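Local structure of cell division control protein 73 (Saccharomyces cerevisiae, 4DM4) at residues L43-K48 / R58-D63; I5-S10 / D63-F68; F50-R55 / E152-G157; I80-H85 / W123-V128; T17-K22 / R34-V39. The protein acts through this C-terminal GTPase-like domain and the rest of the protein as a PAF1-complex subunit in RNA polymerase II elongation and transcription-coupled histone modification. One frame throughout, in Å; residues are numbered along the deposited sequence.

Interaction 1. Residues L43-K48 / R58-D63; sequences LVNIEK and RFIIVD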
# COMPACT_ATOMS: atom_id res chain seq x y z
N LEU A 43 -0.27 -0.20 12.96
CA LEU A 43 1.13 -0.28 12.57
C LEU A 43 1.59 -1.72 12.51
O LEU A 43 1.33 -2.50 13.42
CB LEU A 43 2.01 0.50 13.56
CG LEU A 43 3.53 0.34 13.51
CD1 LEU A 43 4.10 0.82 12.18
CD2 LEU A 43 4.20 1.09 14.69
N VAL A 44 2.26 -2.08 11.41
CA VAL A 44 2.96 -3.36 11.31
C VAL A 44 4.27 -3.14 10.56
O VAL A 44 4.34 -2.31 9.66
CB VAL A 44 2.05 -4.48 10.68
CG1 VAL A 44 1.63 -4.15 9.24
CG2 VAL A 44 2.72 -5.85 10.74
N ASN A 45 5.33 -3.84 10.97
CA ASN A 45 6.59 -3.82 10.22
C ASN A 45 6.70 -5.10 9.43
O ASN A 45 6.35 -6.17 9.93
CB ASN A 45 7.80 -3.74 11.15
CG ASN A 45 7.79 -2.51 12.02
OD1 ASN A 45 7.73 -2.60 13.24
ND2 ASN A 45 7.83 -1.34 11.40
N ILE A 46 7.20 -4.99 8.20
CA ILE A 46 7.55 -6.17 7.42
C ILE A 46 8.92 -6.00 6.77
O ILE A 46 9.41 -4.88 6.59
CB ILE A 46 6.48 -6.53 6.35
CG1 ILE A 46 6.36 -5.42 5.31
CG2 ILE A 46 5.12 -6.85 7.00
CD1 ILE A 46 5.71 -5.88 3.99
N GLU A 47 9.53 -7.12 6.43
CA GLU A 47 10.82 -7.12 5.77
C GLU A 47 10.70 -7.86 4.43
O GLU A 47 10.00 -8.88 4.34
CB GLU A 47 11.86 -7.77 6.70
CG GLU A 47 13.28 -7.74 6.21
CD GLU A 47 14.26 -8.25 7.26
OE1 GLU A 47 14.44 -7.57 8.29
OE2 GLU A 47 14.85 -9.34 7.04
N LYS A 48 11.34 -7.32 3.39
CA LYS A 48 11.29 -7.93 2.07
C LYS A 48 12.66 -8.01 1.40
O LYS A 48 13.40 -7.03 1.36
CB LYS A 48 10.28 -7.20 1.17
CG LYS A 48 10.18 -7.72 -0.26
CD LYS A 48 9.51 -9.09 -0.37
CE LYS A 48 9.44 -9.52 -1.83
NZ LYS A 48 9.12 -10.97 -1.98
N ARG A 58 13.31 -3.03 5.20
CA ARG A 58 12.34 -3.03 6.28
C ARG A 58 11.34 -1.91 6.02
O ARG A 58 11.72 -0.73 5.93
CB ARG A 58 13.01 -2.80 7.62
CG ARG A 58 14.12 -3.78 7.97
CD ARG A 58 15.18 -3.12 8.84
NE ARG A 58 15.00 -3.42 10.26
CZ ARG A 58 14.82 -2.52 11.23
NH1 ARG A 58 14.79 -1.21 10.98
NH2 ARG A 58 14.68 -2.95 12.48
N PHE A 59 10.08 -2.30 5.91
CA PHE A 59 8.99 -1.37 5.69
C PHE A 59 8.23 -1.08 6.96
O PHE A 59 7.97 -1.98 7.76
CB PHE A 59 8.00 -1.94 4.66
CG PHE A 59 8.59 -2.08 3.29
CD1 PHE A 59 8.53 -1.01 2.39
CD2 PHE A 59 9.22 -3.26 2.90
CE1 PHE A 59 9.07 -1.12 1.11
CE2 PHE A 59 9.77 -3.37 1.61
CZ PHE A 59 9.70 -2.30 0.72
N ILE A 60 7.89 0.19 7.14
CA ILE A 60 6.96 0.63 8.14
C ILE A 60 5.58 0.76 7.45
O ILE A 60 5.41 1.57 6.54
CB ILE A 60 7.41 1.98 8.75
CG1 ILE A 60 8.78 1.82 9.45
CG2 ILE A 60 6.34 2.53 9.72
CD1 ILE A 60 9.56 3.13 9.60
N ILE A 61 4.62 -0.06 7.86
CA ILE A 61 3.29 0.02 7.27
C ILE A 61 2.31 0.60 8.28
O ILE A 61 2.11 0.03 9.35
CB ILE A 61 2.81 -1.35 6.71
CG1 ILE A 61 3.83 -1.88 5.69
CG2 ILE A 61 1.44 -1.20 6.06
CD1 ILE A 61 3.41 -3.16 4.99
N VAL A 62 1.73 1.74 7.93
CA VAL A 62 0.83 2.48 8.82
C VAL A 62 -0.48 2.84 8.12
O VAL A 62 -0.50 3.10 6.92
CB VAL A 62 1.49 3.79 9.36
CG1 VAL A 62 2.41 3.50 10.53
CG2 VAL A 62 2.23 4.56 8.27
N ASP A 63 -1.57 2.89 8.89
CA ASP A 63 -2.85 3.29 8.34
C ASP A 63 -3.26 4.69 8.81
O ASP A 63 -4.43 5.05 8.75
CB ASP A 63 -3.95 2.23 8.65
CG ASP A 63 -4.29 2.11 10.14
OD1 ASP A 63 -3.87 2.96 10.96
OD2 ASP A 63 -5.02 1.16 10.49
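I46 and I61 meet on the tightly packed face of an antiparallel hairpin, CD1 of I46 lying 3.7 Å from CD1 of I61. CG1 of I46 stands between its own backbone N and carbonyl carbon (chi1 63°), which swings the chain across toward strand 57-62, where CG1 also meets CB of F59. V44 lies alongside I61 on this face, both pointing the same way. K48 adds its CB at the edge of the F59 ring, 3.9 Å from CE2.

Two hydrogen-bonded pairs fix the register. V44 N gives a nearly straight bond of 3.0 Å to I61 O (168° at the hydrogen), and I61 N returns one to V44 O. I46 and F59 are paired the same way, with F59 N 2.8 Å from I46 O.

The other face is looser and more polar. Its apolar part is L43 with I60 and V62: CD1 of L43 rests 3.6 Å from CG1 of V62 and also touches CG2 of I60. Beyond it come N45, E47 and R58, all exposed. E47 OE1 stays 4.6 Å from R58 NE, and the two are not bonded. The charge partner of R58 is D3, outside the hairpin.

Strand 43-48 is one of the two outermost strands of the sheet, while 57-62 bonds onward to strand 5-7; helices 21-27 and 138-155 pack over the I46, F59 and I61 face.

Interaction 2. Residues I5-S10 / D63-F68; sequences IILIPS and DNTRMF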
# COMPACT_ATOMS: atom_id res chain seq x y z
N ILE A 5 8.35 3.96 4.18
CA ILE A 5 7.01 3.90 4.76
C ILE A 5 5.97 3.56 3.70
O ILE A 5 6.00 4.11 2.61
CB ILE A 5 6.66 5.25 5.46
CG1 ILE A 5 7.64 5.54 6.60
CG2 ILE A 5 5.21 5.23 6.02
CD1 ILE A 5 7.72 7.02 6.99
N ILE A 6 5.04 2.66 4.02
CA ILE A 6 3.84 2.48 3.17
C ILE A 6 2.58 2.93 3.93
O ILE A 6 2.34 2.49 5.05
CB ILE A 6 3.67 1.02 2.65
CG1 ILE A 6 4.89 0.60 1.82
CG2 ILE A 6 2.39 0.86 1.79
CD1 ILE A 6 4.93 -0.88 1.48
N LEU A 7 1.82 3.84 3.33
CA LEU A 7 0.56 4.28 3.89
C LEU A 7 -0.60 3.50 3.29
O LEU A 7 -0.70 3.38 2.07
CB LEU A 7 0.34 5.78 3.67
CG LEU A 7 0.86 6.68 4.78
CD1 LEU A 7 0.97 8.10 4.26
CD2 LEU A 7 -0.04 6.61 6.01
N ILE A 8 -1.45 2.95 4.16
CA ILE A 8 -2.61 2.17 3.73
C ILE A 8 -3.89 2.67 4.43
O ILE A 8 -3.79 3.47 5.37
CB ILE A 8 -2.40 0.63 3.94
CG1 ILE A 8 -2.53 0.24 5.42
CG2 ILE A 8 -1.08 0.17 3.32
CD1 ILE A 8 -2.59 -1.26 5.63
N PRO A 9 -5.08 2.26 3.96
CA PRO A 9 -6.32 2.82 4.55
C PRO A 9 -6.62 2.28 5.95
O PRO A 9 -6.27 1.15 6.27
CB PRO A 9 -7.41 2.35 3.58
CG PRO A 9 -6.67 1.89 2.33
CD PRO A 9 -5.38 1.35 2.84
N SER A 10 -7.30 3.09 6.77
CA SER A 10 -7.68 2.70 8.14
C SER A 10 -9.07 2.06 8.27
O SER A 10 -9.28 1.17 9.10
CB SER A 10 -7.56 3.87 9.13
OG SER A 10 -8.15 5.05 8.61
N ASP A 63 -1.57 2.89 8.89
CA ASP A 63 -2.85 3.29 8.34
C ASP A 63 -3.26 4.69 8.81
O ASP A 63 -4.43 5.05 8.75
CB ASP A 63 -3.95 2.23 8.65
CG ASP A 63 -4.29 2.11 10.14
OD1 ASP A 63 -3.87 2.96 10.96
OD2 ASP A 63 -5.02 1.16 10.49
N ASN A 64 -2.29 5.47 9.27
CA ASN A 64 -2.57 6.79 9.85
C ASN A 64 -1.30 7.62 9.94
O ASN A 64 -0.19 7.12 9.72
CB ASN A 64 -3.20 6.64 11.23
CG ASN A 64 -2.24 6.04 12.25
OD1 ASN A 64 -2.09 4.82 12.35
ND2 ASN A 64 -1.59 6.90 13.01
N THR A 65 -1.45 8.90 10.27
CA THR A 65 -0.32 9.82 10.29
C THR A 65 -0.02 10.41 11.67
O THR A 65 0.68 11.41 11.76
CB THR A 65 -0.54 10.99 9.29
OG1 THR A 65 -1.74 11.67 9.62
CG2 THR A 65 -0.64 10.47 7.87
N ARG A 66 -0.54 9.81 12.74
CA ARG A 66 -0.33 10.38 14.08
C ARG A 66 1.12 10.32 14.57
O ARG A 66 1.50 11.08 15.46
CB ARG A 66 -1.32 9.84 15.12
CG ARG A 66 -1.60 8.37 15.10
CD ARG A 66 -2.91 8.04 15.82
NE ARG A 66 -3.11 6.61 15.96
CZ ARG A 66 -3.98 5.89 15.25
NH1 ARG A 66 -4.75 6.49 14.35
NH2 ARG A 66 -4.09 4.59 15.45
N MET A 67 1.93 9.47 13.95
CA MET A 67 3.35 9.38 14.27
C MET A 67 4.24 10.18 13.30
O MET A 67 5.46 10.18 13.43
CB MET A 67 3.81 7.92 14.37
CG MET A 67 3.15 7.13 15.51
SD MET A 67 3.85 5.47 15.77
CE MET A 67 5.37 5.90 16.63
N PHE A 68 3.62 10.86 12.33
CA PHE A 68 4.38 11.72 11.40
C PHE A 68 4.66 13.05 12.08
O PHE A 68 4.09 14.09 11.72
CB PHE A 68 3.62 11.93 10.09
CG PHE A 68 3.66 10.75 9.16
CD1 PHE A 68 4.31 10.83 7.94
CD2 PHE A 68 3.02 9.56 9.49
CE1 PHE A 68 4.34 9.76 7.06
CE2 PHE A 68 3.04 8.47 8.61
CZ PHE A 68 3.70 8.57 7.39
O HOH W 1 -3.99 6.15 5.85
O HOH W 2 -5.80 -0.54 8.50
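At the C-terminal ends of the neighbouring parallel strands 5-7 and 57-62, the chain leaves the sheet in two loops, and D63 and S10 meet where these part. CA of D63 makes a CA-H...O contact of 3.1 Å with I8 O. CB of S10 sits 3.4 Å from D63 O. With CG of D63 placed between its backbone N and carbonyl carbon (chi1 67°), the carboxylate is brought beside S10.

Two waters do the polar bridging. One donates to P9 O and, at 2.7 Å, to D63 OD2; the other donates to I8 O and only weakly to D63 O.

A type I turn from T65 to F68, closed by F68 N to T65 O, brings the phenyl ring back to the strand. I5 and L7 approach F68 from the opposite direction; I5 CG2 and L7 CD1 lie obliquely to the ring, 3.9 Å and 4.2 Å from F68 CZ. This is the C-terminal edge of a GTPase-like alpha/beta sheet, where true P-loop GTPases carry their nucleotide site.

Interaction 3. Residues F50-R55 / E152-G157; sequences FERISR and ELISRG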
# COMPACT_ATOMS: atom_id res chain seq x y z
N PHE A 50 14.52 -8.34 -2.06
CA PHE A 50 14.30 -8.14 -3.49
C PHE A 50 15.40 -8.82 -4.30
O PHE A 50 16.51 -9.01 -3.81
CB PHE A 50 14.24 -6.64 -3.81
CG PHE A 50 13.03 -5.94 -3.25
CD1 PHE A 50 11.85 -5.86 -3.98
CD2 PHE A 50 13.06 -5.38 -1.97
CE1 PHE A 50 10.72 -5.21 -3.47
CE2 PHE A 50 11.94 -4.73 -1.44
CZ PHE A 50 10.78 -4.64 -2.19
N GLU A 51 15.07 -9.20 -5.54
CA GLU A 51 16.04 -9.81 -6.44
C GLU A 51 17.19 -8.84 -6.74
O GLU A 51 18.36 -9.20 -6.61
CB GLU A 51 15.38 -10.25 -7.75
N ARG A 52 16.83 -7.61 -7.09
CA ARG A 52 17.81 -6.63 -7.56
C ARG A 52 18.38 -5.77 -6.43
O ARG A 52 19.27 -4.96 -6.67
CB ARG A 52 17.22 -5.75 -8.67
CG ARG A 52 16.66 -6.52 -9.87
CD ARG A 52 16.64 -5.66 -11.14
NE ARG A 52 15.90 -4.41 -10.98
CZ ARG A 52 14.59 -4.27 -11.21
NH1 ARG A 52 14.01 -3.09 -11.03
NH2 ARG A 52 13.87 -5.30 -11.63
N ILE A 53 17.87 -5.94 -5.21
CA ILE A 53 18.41 -5.21 -4.06
C ILE A 53 19.13 -6.15 -3.08
O ILE A 53 18.59 -7.20 -2.70
CB ILE A 53 17.33 -4.36 -3.34
CG1 ILE A 53 16.67 -3.40 -4.34
CG2 ILE A 53 17.94 -3.60 -2.16
CD1 ILE A 53 15.43 -2.69 -3.81
N SER A 54 20.33 -5.75 -2.67
CA SER A 54 21.24 -6.60 -1.91
C SER A 54 20.78 -6.91 -0.48
O SER A 54 20.69 -8.08 -0.10
CB SER A 54 22.63 -5.97 -1.90
OG SER A 54 23.58 -6.86 -1.35
N ARG A 55 20.49 -5.86 0.28
CA ARG A 55 20.06 -5.98 1.68
C ARG A 55 18.53 -6.04 1.77
O ARG A 55 17.84 -5.42 0.97
CB ARG A 55 20.57 -4.78 2.49
CG ARG A 55 20.46 -3.44 1.74
CD ARG A 55 20.09 -2.28 2.64
NE ARG A 55 19.71 -1.11 1.85
CZ ARG A 55 18.87 -0.16 2.26
NH1 ARG A 55 18.30 -0.22 3.46
NH2 ARG A 55 18.58 0.86 1.46
N GLU A 152 10.30 1.38 -8.03
CA GLU A 152 10.10 2.58 -7.23
C GLU A 152 11.21 2.77 -6.19
O GLU A 152 11.75 3.87 -6.06
CB GLU A 152 8.71 2.53 -6.58
CG GLU A 152 8.19 3.86 -6.05
CD GLU A 152 8.14 4.97 -7.10
OE1 GLU A 152 7.93 4.68 -8.30
OE2 GLU A 152 8.31 6.15 -6.72
N LEU A 153 11.56 1.71 -5.46
CA LEU A 153 12.67 1.80 -4.50
C LEU A 153 14.01 2.13 -5.16
O LEU A 153 14.76 2.97 -4.66
CB LEU A 153 12.79 0.52 -3.66
CG LEU A 153 11.60 0.21 -2.74
CD1 LEU A 153 11.72 -1.19 -2.22
CD2 LEU A 153 11.50 1.21 -1.60
N ILE A 154 14.30 1.47 -6.28
CA ILE A 154 15.55 1.69 -7.02
C ILE A 154 15.65 3.14 -7.51
O ILE A 154 16.71 3.77 -7.40
CB ILE A 154 15.70 0.67 -8.18
CG1 ILE A 154 15.98 -0.73 -7.61
CG2 ILE A 154 16.80 1.08 -9.15
CD1 ILE A 154 15.75 -1.85 -8.58
N SER A 155 14.55 3.65 -8.03
CA SER A 155 14.42 5.05 -8.45
C SER A 155 14.66 6.04 -7.31
O SER A 155 15.20 7.12 -7.52
CB SER A 155 13.02 5.28 -9.04
OG SER A 155 12.70 6.66 -9.09
N ARG A 156 14.25 5.67 -6.10
CA ARG A 156 14.39 6.53 -4.94
C ARG A 156 15.74 6.40 -4.22
O ARG A 156 15.96 7.01 -3.18
CB ARG A 156 13.26 6.29 -3.95
CG ARG A 156 11.91 6.78 -4.41
CD ARG A 156 11.16 7.23 -3.19
NE ARG A 156 9.83 7.76 -3.48
CZ ARG A 156 9.22 8.66 -2.72
NH1 ARG A 156 9.84 9.16 -1.65
NH2 ARG A 156 8.00 9.08 -3.03
N GLY A 157 16.64 5.58 -4.78
CA GLY A 157 18.00 5.45 -4.26
C GLY A 157 18.26 4.35 -3.25
O GLY A 157 19.31 4.35 -2.60
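F50 and L153 cross at about a right angle, the leucine pushing one methyl against the far end of the phenylalanine: CD1 of L153 is 3.6 Å from both CZ and CE2 of F50, coming in obliquely to the ring. I53 also runs at about a right angle to L153, its CD1 4.2 Å from L153 CB, and its CG1 lies 4.3 Å from CG1 of I154.

On the more exposed side R52 and I154 are crossed in the same manner. The arginine chain bends at chi3 (-56°), which brings the guanidinium to the end of the isoleucine at a slant: CD1 of I154 is 3.3 Å from R52 NH1 and 3.5 Å from R52 NE. The charge itself is answered by E150, one helical turn before I154, in a salt bridge, so the same arginine both touches the isoleucine and ties the loop to the helix.

The helix ends just beyond, in a Schellman motif with G157 at positive phi. Residues 50-55 lie in the connection between hairpin strands 43-48 and 57-62, and they lean on the last turn of helix 138-155; F50 and L153 both continue onto F59 of strand 57-62, and F50 also meets W146 of the helix.

Interaction 4. Residues I80-H85 / W123-V128; sequences IFTTGH and WNVEKV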
# COMPACT_ATOMS: atom_id res chain seq x y z
N ILE A 80 1.45 4.48 -1.44
CA ILE A 80 0.17 4.71 -0.80
C ILE A 80 -0.86 3.76 -1.41
O ILE A 80 -1.06 3.75 -2.63
CB ILE A 80 -0.26 6.18 -0.95
CG1 ILE A 80 0.74 7.08 -0.21
CG2 ILE A 80 -1.72 6.38 -0.43
CD1 ILE A 80 0.51 8.53 -0.36
N PHE A 81 -1.49 2.95 -0.56
CA PHE A 81 -2.58 2.06 -0.97
C PHE A 81 -3.88 2.80 -0.75
O PHE A 81 -4.12 3.32 0.33
CB PHE A 81 -2.59 0.78 -0.12
CG PHE A 81 -1.44 -0.17 -0.41
CD1 PHE A 81 -0.29 0.26 -1.05
CD2 PHE A 81 -1.52 -1.49 -0.00
CE1 PHE A 81 0.76 -0.61 -1.30
CE2 PHE A 81 -0.47 -2.38 -0.25
CZ PHE A 81 0.68 -1.93 -0.90
N THR A 82 -4.72 2.86 -1.78
CA THR A 82 -5.96 3.62 -1.68
C THR A 82 -7.17 2.77 -2.02
O THR A 82 -7.09 1.82 -2.81
CB THR A 82 -5.92 4.92 -2.54
OG1 THR A 82 -7.13 5.67 -2.33
CG2 THR A 82 -5.76 4.62 -4.03
N THR A 83 -8.29 3.12 -1.40
CA THR A 83 -9.58 2.49 -1.69
C THR A 83 -10.43 3.41 -2.54
O THR A 83 -11.52 3.01 -3.00
CB THR A 83 -10.36 2.24 -0.39
OG1 THR A 83 -10.24 3.39 0.46
CG2 THR A 83 -9.82 1.02 0.30
N GLY A 84 -9.96 4.63 -2.74
CA GLY A 84 -10.68 5.61 -3.54
C GLY A 84 -11.56 6.57 -2.76
O GLY A 84 -12.48 7.16 -3.33
N HIS A 85 -11.29 6.73 -1.47
CA HIS A 85 -11.95 7.74 -0.65
C HIS A 85 -10.93 8.84 -0.39
O HIS A 85 -9.94 8.58 0.29
CB HIS A 85 -12.38 7.16 0.70
CG HIS A 85 -13.27 5.95 0.61
ND1 HIS A 85 -14.59 5.97 1.00
CD2 HIS A 85 -13.01 4.69 0.20
CE1 HIS A 85 -15.11 4.77 0.83
NE2 HIS A 85 -14.18 3.97 0.34
N TRP A 123 -7.34 9.35 -11.27
CA TRP A 123 -6.19 9.41 -10.37
C TRP A 123 -4.95 8.78 -10.97
O TRP A 123 -5.03 7.78 -11.67
CB TRP A 123 -6.50 8.69 -9.06
CG TRP A 123 -7.43 9.42 -8.15
CD1 TRP A 123 -8.10 10.58 -8.39
CD2 TRP A 123 -7.83 8.99 -6.85
NE1 TRP A 123 -8.88 10.92 -7.32
CE2 TRP A 123 -8.73 9.96 -6.35
CE3 TRP A 123 -7.51 7.89 -6.05
CZ2 TRP A 123 -9.32 9.85 -5.09
CZ3 TRP A 123 -8.09 7.78 -4.80
CH2 TRP A 123 -8.99 8.76 -4.33
N ASN A 124 -3.80 9.36 -10.66
CA ASN A 124 -2.52 8.78 -11.05
C ASN A 124 -2.14 7.63 -10.10
O ASN A 124 -1.17 7.71 -9.35
CB ASN A 124 -1.43 9.86 -11.08
CG ASN A 124 -0.10 9.35 -11.63
OD1 ASN A 124 -0.06 8.59 -12.59
ND2 ASN A 124 0.99 9.78 -11.01
N VAL A 125 -2.93 6.56 -10.14
CA VAL A 125 -2.70 5.39 -9.29
C VAL A 125 -2.62 4.13 -10.15
O VAL A 125 -3.30 4.04 -11.17
CB VAL A 125 -3.81 5.22 -8.22
CG1 VAL A 125 -3.81 6.39 -7.26
CG2 VAL A 125 -5.20 5.04 -8.87
N GLU A 126 -1.79 3.19 -9.73
CA GLU A 126 -1.70 1.90 -10.42
C GLU A 126 -2.79 0.98 -9.88
O GLU A 126 -2.83 0.69 -8.67
CB GLU A 126 -0.32 1.27 -10.24
CG GLU A 126 -0.04 0.09 -11.16
CD GLU A 126 1.30 -0.60 -10.89
OE1 GLU A 126 2.35 0.08 -10.89
OE2 GLU A 126 1.29 -1.82 -10.68
N LYS A 127 -3.67 0.53 -10.76
CA LYS A 127 -4.77 -0.34 -10.38
C LYS A 127 -4.28 -1.78 -10.35
O LYS A 127 -3.62 -2.24 -11.28
CB LYS A 127 -5.96 -0.21 -11.35
CG LYS A 127 -6.81 1.06 -11.17
CD LYS A 127 -6.16 2.28 -11.83
CE LYS A 127 -7.08 3.49 -11.78
NZ LYS A 127 -6.37 4.77 -12.10
N VAL A 128 -4.59 -2.47 -9.26
CA VAL A 128 -4.18 -3.86 -9.08
C VAL A 128 -5.39 -4.77 -8.80
O VAL A 128 -6.12 -4.58 -7.83
CB VAL A 128 -3.12 -4.01 -7.98
CG1 VAL A 128 -2.75 -5.48 -7.80
CG2 VAL A 128 -1.89 -3.19 -8.33
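W123 and T82 make the closest approach: OG1 of T82 lies 3.4 Å from CZ3 of W123, in the plane of the indole and at its edge. The threonine methyl touches the same carbon from farther off, CG2 to CZ3 being 4.0 Å. Next to the hydroxyl, CA of G84 lies obliquely to the six-membered ring of W123, 3.6 Å from CZ3 and 3.7 Å from CH2. The T82 methyl also meets V125, at about a right angle, CG2 to CG1, at 4.2 Å.

What sets the hydroxyl in this place is an ST turn. OG1 is anti to the threonine's own backbone N (chi1 -176°) and accepts a hydrogen bond of 3.0 Å from G84 N, bent to 154° at the hydrogen. One oxygen therefore both closes the ST turn at the end of strand 77-82 and borders the tryptophan.

Strands 77-82 and 125-130 are not neighbours in the parallel part of the sheet: strand 105-111 runs between them, and T82 and V125 reach each other across it, with CA atoms 8.5 Å apart. Y107 of that middle strand is hydrogen-bonded through the backbone to T82.

In the outer shell, F89 meets the W123 ring at about 55° between planes and also touches T82. P97 of helix 97-103 packs on the indole, F101 of the same helix packs on V125, and H119 NE2 is hydrogen-bonded to G84 O.

Interaction 5. Residues T17-K22 / R34-V39; sequences TVANIK and RNLPSV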
# COMPACT_ATOMS: atom_id res chain seq x y z
N THR A 17 -6.00 -3.85 4.89
CA THR A 17 -5.89 -3.10 6.14
C THR A 17 -4.65 -3.63 6.86
O THR A 17 -4.03 -4.58 6.40
CB THR A 17 -7.12 -3.31 7.06
OG1 THR A 17 -7.15 -4.68 7.49
CG2 THR A 17 -8.44 -2.98 6.36
N VAL A 18 -4.30 -3.02 8.00
CA VAL A 18 -3.15 -3.48 8.79
C VAL A 18 -3.37 -4.94 9.26
O VAL A 18 -2.40 -5.65 9.53
CB VAL A 18 -2.82 -2.49 9.96
CG1 VAL A 18 -1.79 -3.06 10.92
CG2 VAL A 18 -2.31 -1.16 9.41
N ALA A 19 -4.63 -5.37 9.32
CA ALA A 19 -5.00 -6.73 9.73
C ALA A 19 -4.60 -7.83 8.74
O ALA A 19 -4.19 -8.90 9.15
CB ALA A 19 -6.50 -6.83 10.05
N ASN A 20 -4.73 -7.56 7.43
CA ASN A 20 -4.45 -8.58 6.43
C ASN A 20 -3.26 -8.29 5.51
O ASN A 20 -2.94 -9.10 4.65
CB ASN A 20 -5.72 -8.92 5.60
CG ASN A 20 -6.15 -7.78 4.69
OD1 ASN A 20 -5.57 -6.70 4.69
ND2 ASN A 20 -7.18 -8.03 3.90
N ILE A 21 -2.59 -7.16 5.73
CA ILE A 21 -1.51 -6.72 4.82
C ILE A 21 -0.30 -7.65 4.77
O ILE A 21 0.26 -7.90 3.69
CB ILE A 21 -1.05 -5.26 5.11
CG1 ILE A 21 -0.10 -4.76 4.00
CG2 ILE A 21 -0.36 -5.13 6.48
CD1 ILE A 21 -0.80 -4.43 2.70
N LYS A 22 0.10 -8.15 5.93
CA LYS A 22 1.28 -9.00 6.01
C LYS A 22 1.02 -10.35 5.34
O LYS A 22 1.87 -10.86 4.62
CB LYS A 22 1.70 -9.18 7.46
CG LYS A 22 3.06 -9.79 7.69
CD LYS A 22 3.45 -9.60 9.16
CE LYS A 22 4.44 -10.65 9.63
NZ LYS A 22 4.62 -10.54 11.12
N ARG A 34 -12.90 -9.27 7.64
CA ARG A 34 -13.98 -9.68 8.56
C ARG A 34 -13.61 -10.93 9.37
O ARG A 34 -14.02 -11.08 10.53
CB ARG A 34 -15.30 -9.89 7.78
CG ARG A 34 -16.17 -11.05 8.28
CD ARG A 34 -17.25 -10.62 9.27
NE ARG A 34 -18.49 -10.30 8.56
CZ ARG A 34 -19.72 -10.45 9.05
NH1 ARG A 34 -19.91 -10.92 10.28
NH2 ARG A 34 -20.76 -10.13 8.30
N ASN A 35 -12.81 -11.80 8.77
CA ASN A 35 -12.35 -13.03 9.41
C ASN A 35 -11.14 -12.83 10.33
O ASN A 35 -10.53 -13.79 10.80
CB ASN A 35 -12.05 -14.09 8.34
CG ASN A 35 -13.18 -14.24 7.33
OD1 ASN A 35 -14.36 -14.19 7.69
ND2 ASN A 35 -12.82 -14.43 6.06
N LEU A 36 -10.80 -11.57 10.60
CA LEU A 36 -9.62 -11.24 11.40
C LEU A 36 -9.95 -10.23 12.50
O LEU A 36 -10.92 -9.48 12.38
CB LEU A 36 -8.55 -10.64 10.49
CG LEU A 36 -7.83 -11.58 9.53
CD1 LEU A 36 -7.20 -10.75 8.43
CD2 LEU A 36 -6.77 -12.38 10.27
N PRO A 37 -9.11 -10.18 13.56
CA PRO A 37 -9.30 -9.11 14.54
C PRO A 37 -8.98 -7.74 13.92
O PRO A 37 -8.36 -7.67 12.86
CB PRO A 37 -8.28 -9.42 15.65
CG PRO A 37 -7.59 -10.68 15.26
CD PRO A 37 -7.92 -11.01 13.85
N SER A 38 -9.41 -6.67 14.58
CA SER A 38 -8.98 -5.34 14.19
C SER A 38 -7.65 -5.06 14.88
O SER A 38 -7.36 -5.61 15.94
CB SER A 38 -10.02 -4.29 14.58
OG SER A 38 -11.13 -4.34 13.69
N VAL A 39 -6.83 -4.22 14.25
CA VAL A 39 -5.54 -3.85 14.83
C VAL A 39 -5.57 -2.37 15.22
O VAL A 39 -5.36 -1.50 14.35
CB VAL A 39 -4.35 -4.16 13.88
CG1 VAL A 39 -3.04 -3.76 14.52
CG2 VAL A 39 -4.31 -5.64 13.50
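Apolar contacts carry most of this meeting, with A19 at its middle. V18 and V39 cross at about a right angle, CG1 to CG1, at 3.9 Å. V39 has its CG2 anti to the carbonyl carbon, a placing that brings this second methyl to within 4.0 Å of A19 CA. From earlier in 34-39 comes L36, whose CD1 rests 3.7 Å from N20 CB.

Two backbone carbonyls join in without a hydrogen bond across the contact: A19 O lies 3.6 Å from CD1 of L36, and P37 O 3.5 Å from CB of A19. The loop 34-39 thus wraps around the bend that leads into helix 21-27, on its way from that helix to the edge strand 43-48.

Hydrogen bonds within 17-22 hold the bend in shape. T17 OG1 accepts from A19 N in an ST turn, and T17 N donates to N20 OD1 at 2.9 Å, almost straight (172°) though tilted 28° from the amide plane. The other end of that amide is gripped twice, N20 ND2 donating to I15 O and V31 O.

Interactions 1, 2 and 4 all lie on one mixed sheet. Interactions 1 and 2 share D63, with centres about 10 Å apart, and join where V62 O probably accepts a hydrogen bond from I8 N at 2.9 Å. From interaction 2 the sheet continues to interaction 4 through L7 O and F81 N, 2.8 Å apart and probably bonded. Interaction 5 packs against the sheet: I21 CG2 is 3.5 Å from V44 CG1 of interaction 1, and I21 CD1 is 3.6 Å from F81 CE2 of interaction 4. Interaction 3 touches interaction 1 through F59 and lies about 27 Å, centre to centre, from interaction 5. No bound ligand enters any of the five.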